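Local coordinates for protein lectin (Trichosanthes anguina, PDB 4HR6) that forms part of a carbohydrate-binding seed lectin and probably corresponds to most of the catalytic A chain of its relatives, the type II ribosome-inactivating proteins, though the lectin is nontoxic, at residues Q79-G84 / F107-Q112; M25-Y30 / M113-S118; L155-S160 / A196-H201; S151-Q156 / S169-Y174. All blocks are in the same frame, centred on the assembly; numbering follows the deposited sequence.

Contact 1: residues Q79-G84 / F107-Q112; sequences QTIVLG and FLVIIQ
The backbones come closest at L83 and V109, CA to CA 6.1 Å, where the loop 79-84 passes one flank of helix 107-112. From I81 to L83 the loop runs extended, which turns I81 toward the helix and V82 away from it. The loop then closes at G84, the N-cap of helix 85-96. On the helix side, L108 and Q112 lie one turn apart and point at the loop, with V109 beside them.

I81 enters with both branches. Its CD1 reaches L108 CD2 at 3.7 Å, the two side chains crossing at about a right angle, while its CG2 rests on V109 CG2 at 4.0 Å. A chi1 of -65° sends the branches apart, CG1 anti to the carbonyl carbon and CG2 anti to the backbone N, and the extended chi2 (159°) then carries CD1 to L108. V82 adds only its carbonyl O, 4.1 Å from V109 CG2. One residue on, L83 uses a single methyl: CD2 lies 4.0 Å from V109 CA and equally far from Q112 OE1, so the methyl touches both the helix backbone and the amide oxygen. The extended chain of Q112 runs on past L83 to E147, whose OE2 is hydrogen-bonded to Q112 NE2. The loop backbone is itself held from elsewhere, through pairing of L83 with F137.

No polar group of the loop bonds one of the helix segment. This buried flank of the long RIP helix therefore meets the loop mainly through aliphatic contacts, with Q112 OE1 and V82 O among the neighbours; cohesion comes from shape and burial, and the NE2 end of the Q112 amide is satisfied by E147 on helix 141-159.

Contact 2: residues M25-Y30 / M113-S118; sequences MVAVAY and MVLEAS
M25 and L115 join the N-terminal mixed sheet of the RIP fold to its long helix 103-119. M25 sits in a G1 beta bulge, paired together with V26 against D21, and its backbone has the left-handed angles that suit the first bulge position.

From CB, which points at the helix, the M25 chain runs out nearly straight through CG and SD (chi2 -176°, chi3 163°), and the contact is made at the tip. There CE lies 3.8 Å from L115 O and 3.9 Å from S118 CB, with L115 CD2 a little farther at 4.3 Å. The methyl thus sits against a helix carbonyl and the CB of S118, one turn on. W150 and L197 also pack on M25, as does L24 of another chain.

L115 answers from the helix with its other branch: CD1 approaches the strand backbone, 3.8 Å from A27 N, and meets A27 CB at 4.3 Å. Its two methyls are thereby split between the methionine tip and A27 of the strand. The helix widens into a pi-type turn at 113-116, just before S118. The S118 hydroxyl turns back onto its own helix, since chi1 of -64° sets OG beside the backbone N, and OG donates to V114 O at 2.7 Å, nearly along the C=O axis; the same oxygen also takes S118 N.

Contact 3: residues L155-S160 / A196-H201; sequences LQIQAS and ALQLYH
The Q158 amide is gripped at both ends by segment 196-201. Its chain reaches out from helix 141-159 and sets the amide against the passing backbone. NE2 donates twice, to L199 O at 2.7 Å and to Q198 OE1 at 3.2 Å, and both acceptors lie in the plane of the amide. At the other end OE1 accepts H201 N at 2.8 Å, in the carbonyl plane and on a lone pair, and also takes C202 N. With four bonds on two atoms, the rotation of this buried amide is fixed.

Q198 meets it obliquely, the two amide planes 49° apart. With chi1 of 64° its CG stands between the backbone N and the carbonyl carbon, the crowded position, and from there the chain extends to lay OE1 3.5 Å from I157 CG2. Q198 NE2 serves a different partner, I34 O of another chain.

H201 lies across L155 rather than beside it. L155 CB stands over one face of the ring, 3.8 Å from its centroid and displaced toward the rim, a CH-pi contact; L155 CD1 adds a touch at 3.8 Å to H201 CG. The ring's NE2 is bonded to S151 O one turn back on the helix.

Side-chain amide bonds thus fasten the irregular segment near the chain's C-terminus to the helix. This is the C-terminal part of an RIP-like chain, running into C202; in type II RIPs such as ricin, a cysteine in this region links the A chain to the lectin chain.

Contact 4: residues S151-Q156 / S169-Y174; sequences SEISLQ and SVVELY
E152, I153 and Q156 form the face that helix 141-159 turns to the antiparallel hairpin 166-174/180-185 in the C-terminal part of the RIP fold. The helix segment and strand 170-174 run roughly antiparallel, 141° between their directions, with their axes 9.5 Å apart.

E152 comes first. Its CG is anti to the backbone N (chi1 -174°), and a bend at chi2 follows. OE2 accepts Q156 NE2 at 2.8 Å from above the carboxylate plane. E152 OE2 also lies 3.8 Å from S169 OG, while OE1 ties the helix to another chain through a hydrogen bond with N1 ND2 of that chain.

I153 supplies the apolar middle. Its CG1 meets V171 CG1 at 4.1 Å, the side chains crossing at about a right angle, and CD1 extends toward L173 CD2 at 4.5 Å. Both strand residues pair in turn with strand 180-185, V171 with V183 and L173 with I181.

One turn past E152, Q156 reaches the corner of the chain at S169. Its OE1 takes G168 N and, weakly, S169 N at 3.4 Å, with an N-H...O angle of 132°. The other end of the amide rests against the serine, NE2 lying 3.7 Å from S169 CB.

Overall arrangement
Contacts 1 and 2 use successive parts of helix 103-119, their centres 12 Å apart, and I111 O probably bonds E116 N (3.0 Å) across the join. In active relatives such as ricin, the end of this helix carries active-site residues. Contacts 3 and 4, with centres 9 Å apart, use overlapping parts of helix 141-159, sharing L155 and Q156: S154 OG lies 3.0 Å from L199 N, a probable hydrogen bond. Contact 2 connects the two pairs, M25 CE packing on L197 CD1 at 3.8 Å although the centres of contacts 2 and 3 are 18 Å apart. Contacts 1 and 3 lie on opposite sides of the chain's centre, nearest atoms about 11 Å apart.

Contact 1: residues Q79-G84 / F107-Q112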
loop_
_atom_site.group_PDB
_atom_site.type_symbol
_atom_site.label_atom_id
_atom_site.label_comp_id
_atom_site.label_asym_id
_atom_site.label_seq_id
_atom_site.Cartn_x
_atom_site.Cartn_y
_atom_site.Cartn_z
ATOM N N GLN B 79 13.500 -9.561 14.948
ATOM C CA GLN B 79 14.251 -8.303 15.053
ATOM C C GLN B 79 15.716 -8.488 15.441
ATOM O O GLN B 79 16.423 -7.521 15.690
ATOM C CB GLN B 79 13.567 -7.382 16.042
ATOM C CG GLN B 79 12.227 -6.916 15.513
ATOM C CD GLN B 79 11.406 -6.224 16.555
ATOM O OE1 GLN B 79 10.464 -6.796 17.087
ATOM N NE2 GLN B 79 11.754 -4.976 16.855
ATOM N N THR B 80 16.155 -9.741 15.466
ATOM C CA THR B 80 17.504 -10.124 15.787
ATOM C C THR B 80 18.158 -10.885 14.626
ATOM O O THR B 80 19.357 -11.108 14.618
ATOM C CB THR B 80 17.445 -11.028 17.035
ATOM O OG1 THR B 80 17.254 -10.197 18.187
ATOM C CG2 THR B 80 18.695 -11.854 17.208
ATOM N N ILE B 81 17.379 -11.295 13.639
ATOM C CA ILE B 81 17.876 -12.230 12.657
ATOM C C ILE B 81 18.112 -11.533 11.342
ATOM O O ILE B 81 17.201 -10.927 10.788
ATOM C CB ILE B 81 16.877 -13.380 12.456
ATOM C CG1 ILE B 81 16.760 -14.189 13.751
ATOM C CG2 ILE B 81 17.311 -14.272 11.313
ATOM C CD1 ILE B 81 15.487 -14.988 13.850
ATOM N N VAL B 82 19.330 -11.657 10.832
ATOM C CA VAL B 82 19.718 -10.975 9.618
ATOM C C VAL B 82 19.107 -11.656 8.406
ATOM O O VAL B 82 19.038 -12.884 8.352
ATOM C CB VAL B 82 21.270 -10.879 9.447
ATOM C CG1 VAL B 82 21.854 -9.930 10.467
ATOM C CG2 VAL B 82 21.949 -12.235 9.595
ATOM N N LEU B 83 18.666 -10.836 7.453
ATOM C CA LEU B 83 18.159 -11.264 6.159
ATOM C C LEU B 83 19.097 -10.760 5.075
ATOM O O LEU B 83 19.769 -9.739 5.249
ATOM C CB LEU B 83 16.774 -10.679 5.908
ATOM C CG LEU B 83 15.757 -10.972 7.010
ATOM C CD1 LEU B 83 14.412 -10.399 6.611
ATOM C CD2 LEU B 83 15.686 -12.476 7.259
ATOM N N GLY B 84 19.112 -11.463 3.947
ATOM C CA GLY B 84 19.970 -11.103 2.826
ATOM C C GLY B 84 20.364 -12.320 2.028
ATOM O O GLY B 84 19.931 -13.445 2.312
ATOM N N PHE B 107 14.044 -21.381 8.649
ATOM C CA PHE B 107 12.669 -21.117 8.228
ATOM C C PHE B 107 12.293 -19.623 8.351
ATOM O O PHE B 107 11.680 -19.053 7.466
ATOM C CB PHE B 107 11.663 -21.982 9.005
ATOM C CG PHE B 107 11.414 -23.332 8.382
ATOM C CD1 PHE B 107 11.600 -24.493 9.109
ATOM C CD2 PHE B 107 10.989 -23.434 7.070
ATOM C CE1 PHE B 107 11.360 -25.739 8.531
ATOM C CE2 PHE B 107 10.756 -24.675 6.482
ATOM C CZ PHE B 107 10.941 -25.821 7.215
ATOM N N LEU B 108 12.672 -19.000 9.449
ATOM C CA LEU B 108 12.431 -17.564 9.640
ATOM C C LEU B 108 13.008 -16.701 8.498
ATOM O O LEU B 108 12.344 -15.792 7.977
ATOM C CB LEU B 108 13.010 -17.142 10.975
ATOM C CG LEU B 108 12.111 -16.832 12.175
ATOM C CD1 LEU B 108 10.664 -17.199 12.001
ATOM C CD2 LEU B 108 12.692 -17.430 13.455
ATOM N N VAL B 109 14.218 -17.027 8.068
ATOM C CA VAL B 109 14.823 -16.339 6.942
ATOM C C VAL B 109 14.028 -16.549 5.656
ATOM O O VAL B 109 13.664 -15.594 4.953
ATOM C CB VAL B 109 16.280 -16.799 6.743
ATOM C CG1 VAL B 109 16.871 -16.175 5.501
ATOM C CG2 VAL B 109 17.132 -16.443 7.964
ATOM N N ILE B 110 13.755 -17.816 5.349
ATOM C CA ILE B 110 13.155 -18.186 4.086
ATOM C C ILE B 110 11.719 -17.663 3.988
ATOM O O ILE B 110 11.332 -17.101 2.974
ATOM C CB ILE B 110 13.202 -19.713 3.887
ATOM C CG1 ILE B 110 14.628 -20.151 3.581
ATOM C CG2 ILE B 110 12.287 -20.131 2.748
ATOM C CD1 ILE B 110 14.910 -21.590 3.919
ATOM N N ILE B 111 10.942 -17.845 5.045
ATOM C CA ILE B 111 9.557 -17.422 5.043
ATOM C C ILE B 111 9.483 -15.910 4.792
ATOM O O ILE B 111 8.728 -15.452 3.943
ATOM C CB ILE B 111 8.845 -17.857 6.358
ATOM C CG1 ILE B 111 8.642 -19.378 6.342
ATOM C CG2 ILE B 111 7.510 -17.159 6.539
ATOM C CD1 ILE B 111 8.184 -19.945 7.660
ATOM N N GLN B 112 10.300 -15.144 5.496
ATOM C CA GLN B 112 10.266 -13.696 5.334
ATOM C C GLN B 112 10.701 -13.256 3.949
ATOM O O GLN B 112 10.041 -12.438 3.325
ATOM C CB GLN B 112 11.094 -13.023 6.402
ATOM C CG GLN B 112 10.453 -13.136 7.762
ATOM C CD GLN B 112 11.208 -12.365 8.796
ATOM O OE1 GLN B 112 12.221 -12.830 9.324
ATOM N NE2 GLN B 112 10.725 -11.179 9.098
#

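Contact 2: residues M25-Y30 / M113-S118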
loop_
_atom_site.group_PDB
_atom_site.type_symbol
_atom_site.label_atom_id
_atom_site.label_comp_id
_atom_site.label_asym_id
_atom_site.label_seq_id
_atom_site.Cartn_x
_atom_site.Cartn_y
_atom_site.Cartn_z
ATOM N N MET B 25 -1.760 -19.179 2.920
ATOM C CA MET B 25 -0.430 -18.766 2.513
ATOM C C MET B 25 0.629 -18.985 3.598
ATOM O O MET B 25 1.349 -18.064 3.990
ATOM C CB MET B 25 -0.419 -17.318 1.999
ATOM C CG MET B 25 0.643 -17.132 0.906
ATOM S SD MET B 25 0.785 -15.443 0.329
ATOM C CE MET B 25 2.386 -15.532 -0.474
ATOM N N VAL B 26 0.707 -20.220 4.078
ATOM C CA VAL B 26 1.759 -20.611 4.999
ATOM C C VAL B 26 2.523 -21.782 4.405
ATOM O O VAL B 26 1.967 -22.581 3.643
ATOM C CB VAL B 26 1.228 -21.034 6.385
ATOM C CG1 VAL B 26 0.657 -19.832 7.125
ATOM C CG2 VAL B 26 0.185 -22.154 6.262
ATOM N N ALA B 27 3.789 -21.880 4.787
ATOM C CA ALA B 27 4.600 -23.036 4.479
ATOM C C ALA B 27 4.140 -24.211 5.334
ATOM O O ALA B 27 3.948 -24.063 6.513
ATOM C CB ALA B 27 6.058 -22.726 4.753
ATOM N N VAL B 28 3.947 -25.367 4.729
ATOM C CA VAL B 28 3.498 -26.549 5.482
ATOM C C VAL B 28 4.490 -27.708 5.521
ATOM O O VAL B 28 4.424 -28.546 6.416
ATOM C CB VAL B 28 2.143 -27.086 4.959
ATOM C CG1 VAL B 28 1.089 -26.010 5.027
ATOM C CG2 VAL B 28 2.249 -27.612 3.549
ATOM N N ALA B 29 5.348 -27.806 4.518
ATOM C CA ALA B 29 6.278 -28.909 4.422
ATOM C C ALA B 29 7.381 -28.587 3.446
ATOM O O ALA B 29 7.248 -27.675 2.629
ATOM C CB ALA B 29 5.555 -30.161 3.937
ATOM N N TYR B 30 8.471 -29.344 3.526
ATOM C CA TYR B 30 9.486 -29.300 2.472
ATOM C C TYR B 30 10.164 -30.645 2.307
ATOM O O TYR B 30 10.099 -31.495 3.195
ATOM C CB TYR B 30 10.555 -28.224 2.748
ATOM C CG TYR B 30 11.692 -28.647 3.661
ATOM C CD1 TYR B 30 12.927 -29.060 3.141
ATOM C CD2 TYR B 30 11.545 -28.620 5.025
ATOM C CE1 TYR B 30 13.973 -29.427 3.973
ATOM C CE2 TYR B 30 12.569 -28.998 5.866
ATOM C CZ TYR B 30 13.779 -29.394 5.331
ATOM O OH TYR B 30 14.779 -29.754 6.175
ATOM N N MET B 113 11.788 -13.833 3.455
ATOM C CA MET B 113 12.365 -13.409 2.190
ATOM C C MET B 113 11.596 -13.901 0.982
ATOM O O MET B 113 11.776 -13.357 -0.117
ATOM C CB MET B 113 13.806 -13.856 2.085
ATOM C CG MET B 113 14.739 -13.086 2.992
ATOM S SD MET B 113 16.470 -13.576 2.840
ATOM C CE MET B 113 16.867 -12.934 1.208
ATOM N N VAL B 114 10.718 -14.894 1.161
ATOM C CA VAL B 114 9.930 -15.408 0.040
ATOM C C VAL B 114 8.433 -15.118 0.206
ATOM O O VAL B 114 7.819 -14.470 -0.647
ATOM C CB VAL B 114 10.157 -16.924 -0.145
ATOM C CG1 VAL B 114 9.275 -17.450 -1.256
ATOM C CG2 VAL B 114 11.620 -17.204 -0.467
ATOM N N LEU B 115 7.837 -15.572 1.308
ATOM C CA LEU B 115 6.403 -15.458 1.441
ATOM C C LEU B 115 6.006 -14.051 1.858
ATOM O O LEU B 115 5.088 -13.486 1.300
ATOM C CB LEU B 115 5.842 -16.489 2.424
ATOM C CG LEU B 115 6.036 -17.965 2.090
ATOM C CD1 LEU B 115 5.365 -18.837 3.151
ATOM C CD2 LEU B 115 5.457 -18.266 0.723
ATOM N N GLU B 116 6.683 -13.487 2.849
ATOM C CA GLU B 116 6.298 -12.175 3.343
ATOM C C GLU B 116 6.615 -11.078 2.313
ATOM O O GLU B 116 5.865 -10.109 2.164
ATOM C CB GLU B 116 6.952 -11.913 4.696
ATOM C CG GLU B 116 6.632 -12.953 5.768
ATOM C CD GLU B 116 5.160 -13.075 6.034
ATOM O OE1 GLU B 116 4.583 -12.103 6.542
ATOM O OE2 GLU B 116 4.562 -14.128 5.708
ATOM N N ALA B 117 7.709 -11.254 1.577
ATOM C CA ALA B 117 8.021 -10.354 0.471
ATOM C C ALA B 117 6.960 -10.408 -0.612
ATOM O O ALA B 117 6.706 -9.389 -1.257
ATOM C CB ALA B 117 9.364 -10.687 -0.122
ATOM N N SER B 118 6.364 -11.588 -0.841
ATOM C CA SER B 118 5.315 -11.699 -1.850
ATOM C C SER B 118 4.057 -10.936 -1.435
ATOM O O SER B 118 3.298 -10.484 -2.277
ATOM C CB SER B 118 4.963 -13.162 -2.118
ATOM O OG SER B 118 6.078 -13.861 -2.674
#

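Contact 3: residues L155-S160 / A196-H201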
loop_
_atom_site.group_PDB
_atom_site.type_symbol
_atom_site.label_atom_id
_atom_site.label_comp_id
_atom_site.label_asym_id
_atom_site.label_seq_id
_atom_site.Cartn_x
_atom_site.Cartn_y
_atom_site.Cartn_z
ATOM N N LEU B 155 -8.650 -8.546 6.068
ATOM C CA LEU B 155 -10.042 -8.478 6.528
ATOM C C LEU B 155 -10.599 -7.065 6.376
ATOM O O LEU B 155 -11.712 -6.890 5.908
ATOM C CB LEU B 155 -10.165 -8.887 8.008
ATOM C CG LEU B 155 -11.555 -8.734 8.650
ATOM C CD1 LEU B 155 -12.588 -9.617 7.991
ATOM C CD2 LEU B 155 -11.505 -9.091 10.116
ATOM N N GLN B 156 -9.834 -6.063 6.799
ATOM C CA GLN B 156 -10.319 -4.699 6.751
ATOM C C GLN B 156 -10.489 -4.174 5.329
ATOM O O GLN B 156 -11.397 -3.388 5.061
ATOM C CB GLN B 156 -9.419 -3.771 7.566
ATOM C CG GLN B 156 -9.346 -4.117 9.045
ATOM C CD GLN B 156 -10.708 -4.224 9.706
ATOM O OE1 GLN B 156 -11.667 -3.569 9.302
ATOM N NE2 GLN B 156 -10.800 -5.073 10.720
ATOM N N ILE B 157 -9.639 -4.617 4.408
ATOM C CA ILE B 157 -9.832 -4.255 3.010
ATOM C C ILE B 157 -11.177 -4.769 2.517
ATOM O O ILE B 157 -11.937 -4.036 1.869
ATOM C CB ILE B 157 -8.707 -4.798 2.105
ATOM C CG1 ILE B 157 -7.421 -4.042 2.391
ATOM C CG2 ILE B 157 -9.064 -4.640 0.623
ATOM C CD1 ILE B 157 -6.210 -4.604 1.679
ATOM N N GLN B 158 -11.454 -6.042 2.782
ATOM C CA GLN B 158 -12.729 -6.624 2.365
ATOM C C GLN B 158 -13.912 -5.942 3.039
ATOM O O GLN B 158 -14.917 -5.623 2.396
ATOM C CB GLN B 158 -12.738 -8.126 2.589
ATOM C CG GLN B 158 -11.858 -8.860 1.569
ATOM C CD GLN B 158 -11.283 -10.179 2.074
ATOM O OE1 GLN B 158 -12.010 -11.051 2.553
ATOM N NE2 GLN B 158 -9.973 -10.337 1.942
ATOM N N ALA B 159 -13.760 -5.670 4.323
ATOM C CA ALA B 159 -14.787 -5.037 5.101
ATOM C C ALA B 159 -15.084 -3.620 4.603
ATOM O O ALA B 159 -16.234 -3.179 4.613
ATOM C CB ALA B 159 -14.360 -5.004 6.550
ATOM N N SER B 160 -14.038 -2.925 4.158
ATOM C CA SER B 160 -14.139 -1.545 3.690
ATOM C C SER B 160 -15.052 -1.359 2.491
ATOM O O SER B 160 -15.500 -0.248 2.233
ATOM C CB SER B 160 -12.760 -1.012 3.315
ATOM O OG SER B 160 -12.398 -1.474 2.013
ATOM N N ALA B 196 0.155 -6.743 -1.753
ATOM C CA ALA B 196 0.105 -7.290 -3.111
ATOM C C ALA B 196 -0.758 -8.512 -3.192
ATOM O O ALA B 196 -1.195 -8.860 -4.275
ATOM C CB ALA B 196 1.512 -7.597 -3.638
ATOM N N LEU B 197 -0.994 -9.175 -2.053
ATOM C CA LEU B 197 -1.858 -10.346 -1.988
ATOM C C LEU B 197 -2.680 -10.257 -0.720
ATOM O O LEU B 197 -2.162 -9.853 0.311
ATOM C CB LEU B 197 -1.032 -11.624 -1.931
ATOM C CG LEU B 197 -0.291 -12.067 -3.186
ATOM C CD1 LEU B 197 0.556 -13.290 -2.868
ATOM C CD2 LEU B 197 -1.217 -12.350 -4.351
ATOM N N GLN B 198 -3.956 -10.637 -0.778
ATOM C CA GLN B 198 -4.761 -10.611 0.437
ATOM C C GLN B 198 -5.399 -11.953 0.752
ATOM O O GLN B 198 -5.847 -12.681 -0.143
ATOM C CB GLN B 198 -5.798 -9.483 0.417
ATOM C CG GLN B 198 -6.868 -9.581 -0.637
ATOM C CD GLN B 198 -7.752 -8.348 -0.653
ATOM O OE1 GLN B 198 -8.449 -8.069 0.315
ATOM N NE2 GLN B 198 -7.734 -7.612 -1.758
ATOM N N LEU B 199 -5.412 -12.267 2.043
ATOM C CA LEU B 199 -6.104 -13.447 2.548
ATOM C C LEU B 199 -7.615 -13.286 2.385
ATOM O O LEU B 199 -8.174 -12.248 2.744
ATOM C CB LEU B 199 -5.767 -13.637 4.028
ATOM C CG LEU B 199 -6.277 -14.899 4.732
ATOM C CD1 LEU B 199 -5.597 -16.147 4.205
ATOM C CD2 LEU B 199 -6.022 -14.750 6.223
ATOM N N TYR B 200 -8.261 -14.317 1.857
ATOM C CA TYR B 200 -9.720 -14.383 1.795
ATOM C C TYR B 200 -10.383 -14.512 3.178
ATOM O O TYR B 200 -10.039 -15.372 3.965
ATOM C CB TYR B 200 -10.148 -15.563 0.926
ATOM C CG TYR B 200 -11.638 -15.738 0.864
ATOM C CD1 TYR B 200 -12.285 -16.637 1.716
ATOM C CD2 TYR B 200 -12.410 -14.995 -0.019
ATOM C CE1 TYR B 200 -13.646 -16.801 1.676
ATOM C CE2 TYR B 200 -13.773 -15.163 -0.072
ATOM C CZ TYR B 200 -14.387 -16.065 0.788
ATOM O OH TYR B 200 -15.742 -16.242 0.746
ATOM N N HIS B 201 -11.326 -13.632 3.467
ATOM C CA HIS B 201 -12.161 -13.749 4.672
ATOM C C HIS B 201 -13.620 -13.820 4.282
ATOM O O HIS B 201 -14.360 -14.630 4.843
ATOM C CB HIS B 201 -11.992 -12.552 5.602
ATOM C CG HIS B 201 -10.693 -12.517 6.339
ATOM N ND1 HIS B 201 -10.503 -13.169 7.531
ATOM C CD2 HIS B 201 -9.530 -11.883 6.069
ATOM C CE1 HIS B 201 -9.275 -12.943 7.967
ATOM N NE2 HIS B 201 -8.668 -12.157 7.101
#

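Contact 4: residues S151-Q156 / S169-Y174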
loop_
_atom_site.group_PDB
_atom_site.type_symbol
_atom_site.label_atom_id
_atom_site.label_comp_id
_atom_site.label_asym_id
_atom_site.label_seq_id
_atom_site.Cartn_x
_atom_site.Cartn_y
_atom_site.Cartn_z
ATOM N N SER B 151 -3.246 -10.585 8.033
ATOM C CA SER B 151 -4.573 -11.174 8.096
ATOM C C SER B 151 -5.635 -10.127 8.369
ATOM O O SER B 151 -6.653 -10.076 7.705
ATOM C CB SER B 151 -4.635 -12.238 9.197
ATOM O OG SER B 151 -5.927 -12.808 9.197
ATOM N N GLU B 152 -5.377 -9.311 9.370
ATOM C CA GLU B 152 -6.267 -8.241 9.788
ATOM C C GLU B 152 -6.424 -7.159 8.706
ATOM O O GLU B 152 -7.530 -6.670 8.490
ATOM C CB GLU B 152 -5.705 -7.632 11.063
ATOM C CG GLU B 152 -6.564 -6.581 11.727
ATOM C CD GLU B 152 -7.919 -7.094 12.194
ATOM O OE1 GLU B 152 -8.076 -8.306 12.418
ATOM O OE2 GLU B 152 -8.834 -6.261 12.339
ATOM N N ILE B 153 -5.323 -6.790 8.040
ATOM C CA ILE B 153 -5.374 -5.853 6.906
ATOM C C ILE B 153 -6.199 -6.423 5.789
ATOM O O ILE B 153 -7.034 -5.733 5.221
ATOM C CB ILE B 153 -3.967 -5.538 6.339
ATOM C CG1 ILE B 153 -3.203 -4.642 7.298
ATOM C CG2 ILE B 153 -4.025 -4.878 4.962
ATOM C CD1 ILE B 153 -1.720 -4.579 6.997
ATOM N N SER B 154 -5.967 -7.675 5.442
ATOM C CA SER B 154 -6.822 -8.294 4.438
ATOM C C SER B 154 -8.318 -8.239 4.815
ATOM O O SER B 154 -9.155 -7.977 3.981
ATOM C CB SER B 154 -6.435 -9.756 4.218
ATOM O OG SER B 154 -5.101 -9.928 3.834
ATOM N N LEU B 155 -8.650 -8.546 6.068
ATOM C CA LEU B 155 -10.042 -8.478 6.528
ATOM C C LEU B 155 -10.599 -7.065 6.376
ATOM O O LEU B 155 -11.712 -6.890 5.908
ATOM C CB LEU B 155 -10.165 -8.887 8.008
ATOM C CG LEU B 155 -11.555 -8.734 8.650
ATOM C CD1 LEU B 155 -12.588 -9.617 7.991
ATOM C CD2 LEU B 155 -11.505 -9.091 10.116
ATOM N N GLN B 156 -9.834 -6.063 6.799
ATOM C CA GLN B 156 -10.319 -4.699 6.751
ATOM C C GLN B 156 -10.489 -4.174 5.329
ATOM O O GLN B 156 -11.397 -3.388 5.061
ATOM C CB GLN B 156 -9.419 -3.771 7.566
ATOM C CG GLN B 156 -9.346 -4.117 9.045
ATOM C CD GLN B 156 -10.708 -4.224 9.706
ATOM O OE1 GLN B 156 -11.667 -3.569 9.302
ATOM N NE2 GLN B 156 -10.800 -5.073 10.720
ATOM N N SER B 169 -11.954 -1.414 11.882
ATOM C CA SER B 169 -11.062 -1.327 13.010
ATOM C C SER B 169 -9.723 -0.709 12.576
ATOM O O SER B 169 -9.312 -0.836 11.424
ATOM C CB SER B 169 -10.888 -2.729 13.617
ATOM O OG SER B 169 -9.558 -2.957 14.043
ATOM N N VAL B 170 -9.055 -0.039 13.503
ATOM C CA VAL B 170 -7.754 0.571 13.241
ATOM C C VAL B 170 -6.656 -0.490 13.181
ATOM O O VAL B 170 -6.647 -1.411 13.982
ATOM C CB VAL B 170 -7.416 1.610 14.329
ATOM C CG1 VAL B 170 -5.981 2.098 14.207
ATOM C CG2 VAL B 170 -8.379 2.783 14.242
ATOM N N VAL B 171 -5.756 -0.370 12.206
ATOM C CA VAL B 171 -4.523 -1.162 12.172
ATOM C C VAL B 171 -3.336 -0.270 12.547
ATOM O O VAL B 171 -3.220 0.832 12.042
ATOM C CB VAL B 171 -4.270 -1.729 10.771
ATOM C CG1 VAL B 171 -2.970 -2.524 10.749
ATOM C CG2 VAL B 171 -5.445 -2.591 10.318
ATOM N N GLU B 172 -2.453 -0.775 13.401
ATOM C CA GLU B 172 -1.298 -0.050 13.889
ATOM C C GLU B 172 -0.049 -0.467 13.137
ATOM O O GLU B 172 0.455 -1.565 13.324
ATOM C CB GLU B 172 -1.101 -0.324 15.382
ATOM C CG GLU B 172 -2.382 -0.187 16.183
ATOM C CD GLU B 172 -2.140 -0.047 17.670
ATOM O OE1 GLU B 172 -1.479 -0.920 18.265
ATOM O OE2 GLU B 172 -2.614 0.943 18.239
ATOM N N LEU B 173 0.442 0.410 12.269
ATOM C CA LEU B 173 1.683 0.156 11.546
ATOM C C LEU B 173 2.766 1.137 11.962
ATOM O O LEU B 173 2.481 2.199 12.504
ATOM C CB LEU B 173 1.451 0.252 10.050
ATOM C CG LEU B 173 0.491 -0.763 9.432
ATOM C CD1 LEU B 173 0.435 -0.530 7.932
ATOM C CD2 LEU B 173 0.917 -2.192 9.738
ATOM N N TYR B 174 4.010 0.753 11.715
ATOM C CA TYR B 174 5.157 1.583 11.988
ATOM C C TYR B 174 5.869 1.953 10.707
ATOM O O TYR B 174 5.879 1.176 9.767
ATOM C CB TYR B 174 6.119 0.856 12.919
ATOM C CG TYR B 174 5.577 0.750 14.301
ATOM C CD1 TYR B 174 4.798 -0.332 14.675
ATOM C CD2 TYR B 174 5.805 1.755 15.233
ATOM C CE1 TYR B 174 4.281 -0.439 15.951
ATOM C CE2 TYR B 174 5.287 1.665 16.515
ATOM C CZ TYR B 174 4.527 0.566 16.866
ATOM O OH TYR B 174 4.005 0.464 18.134
#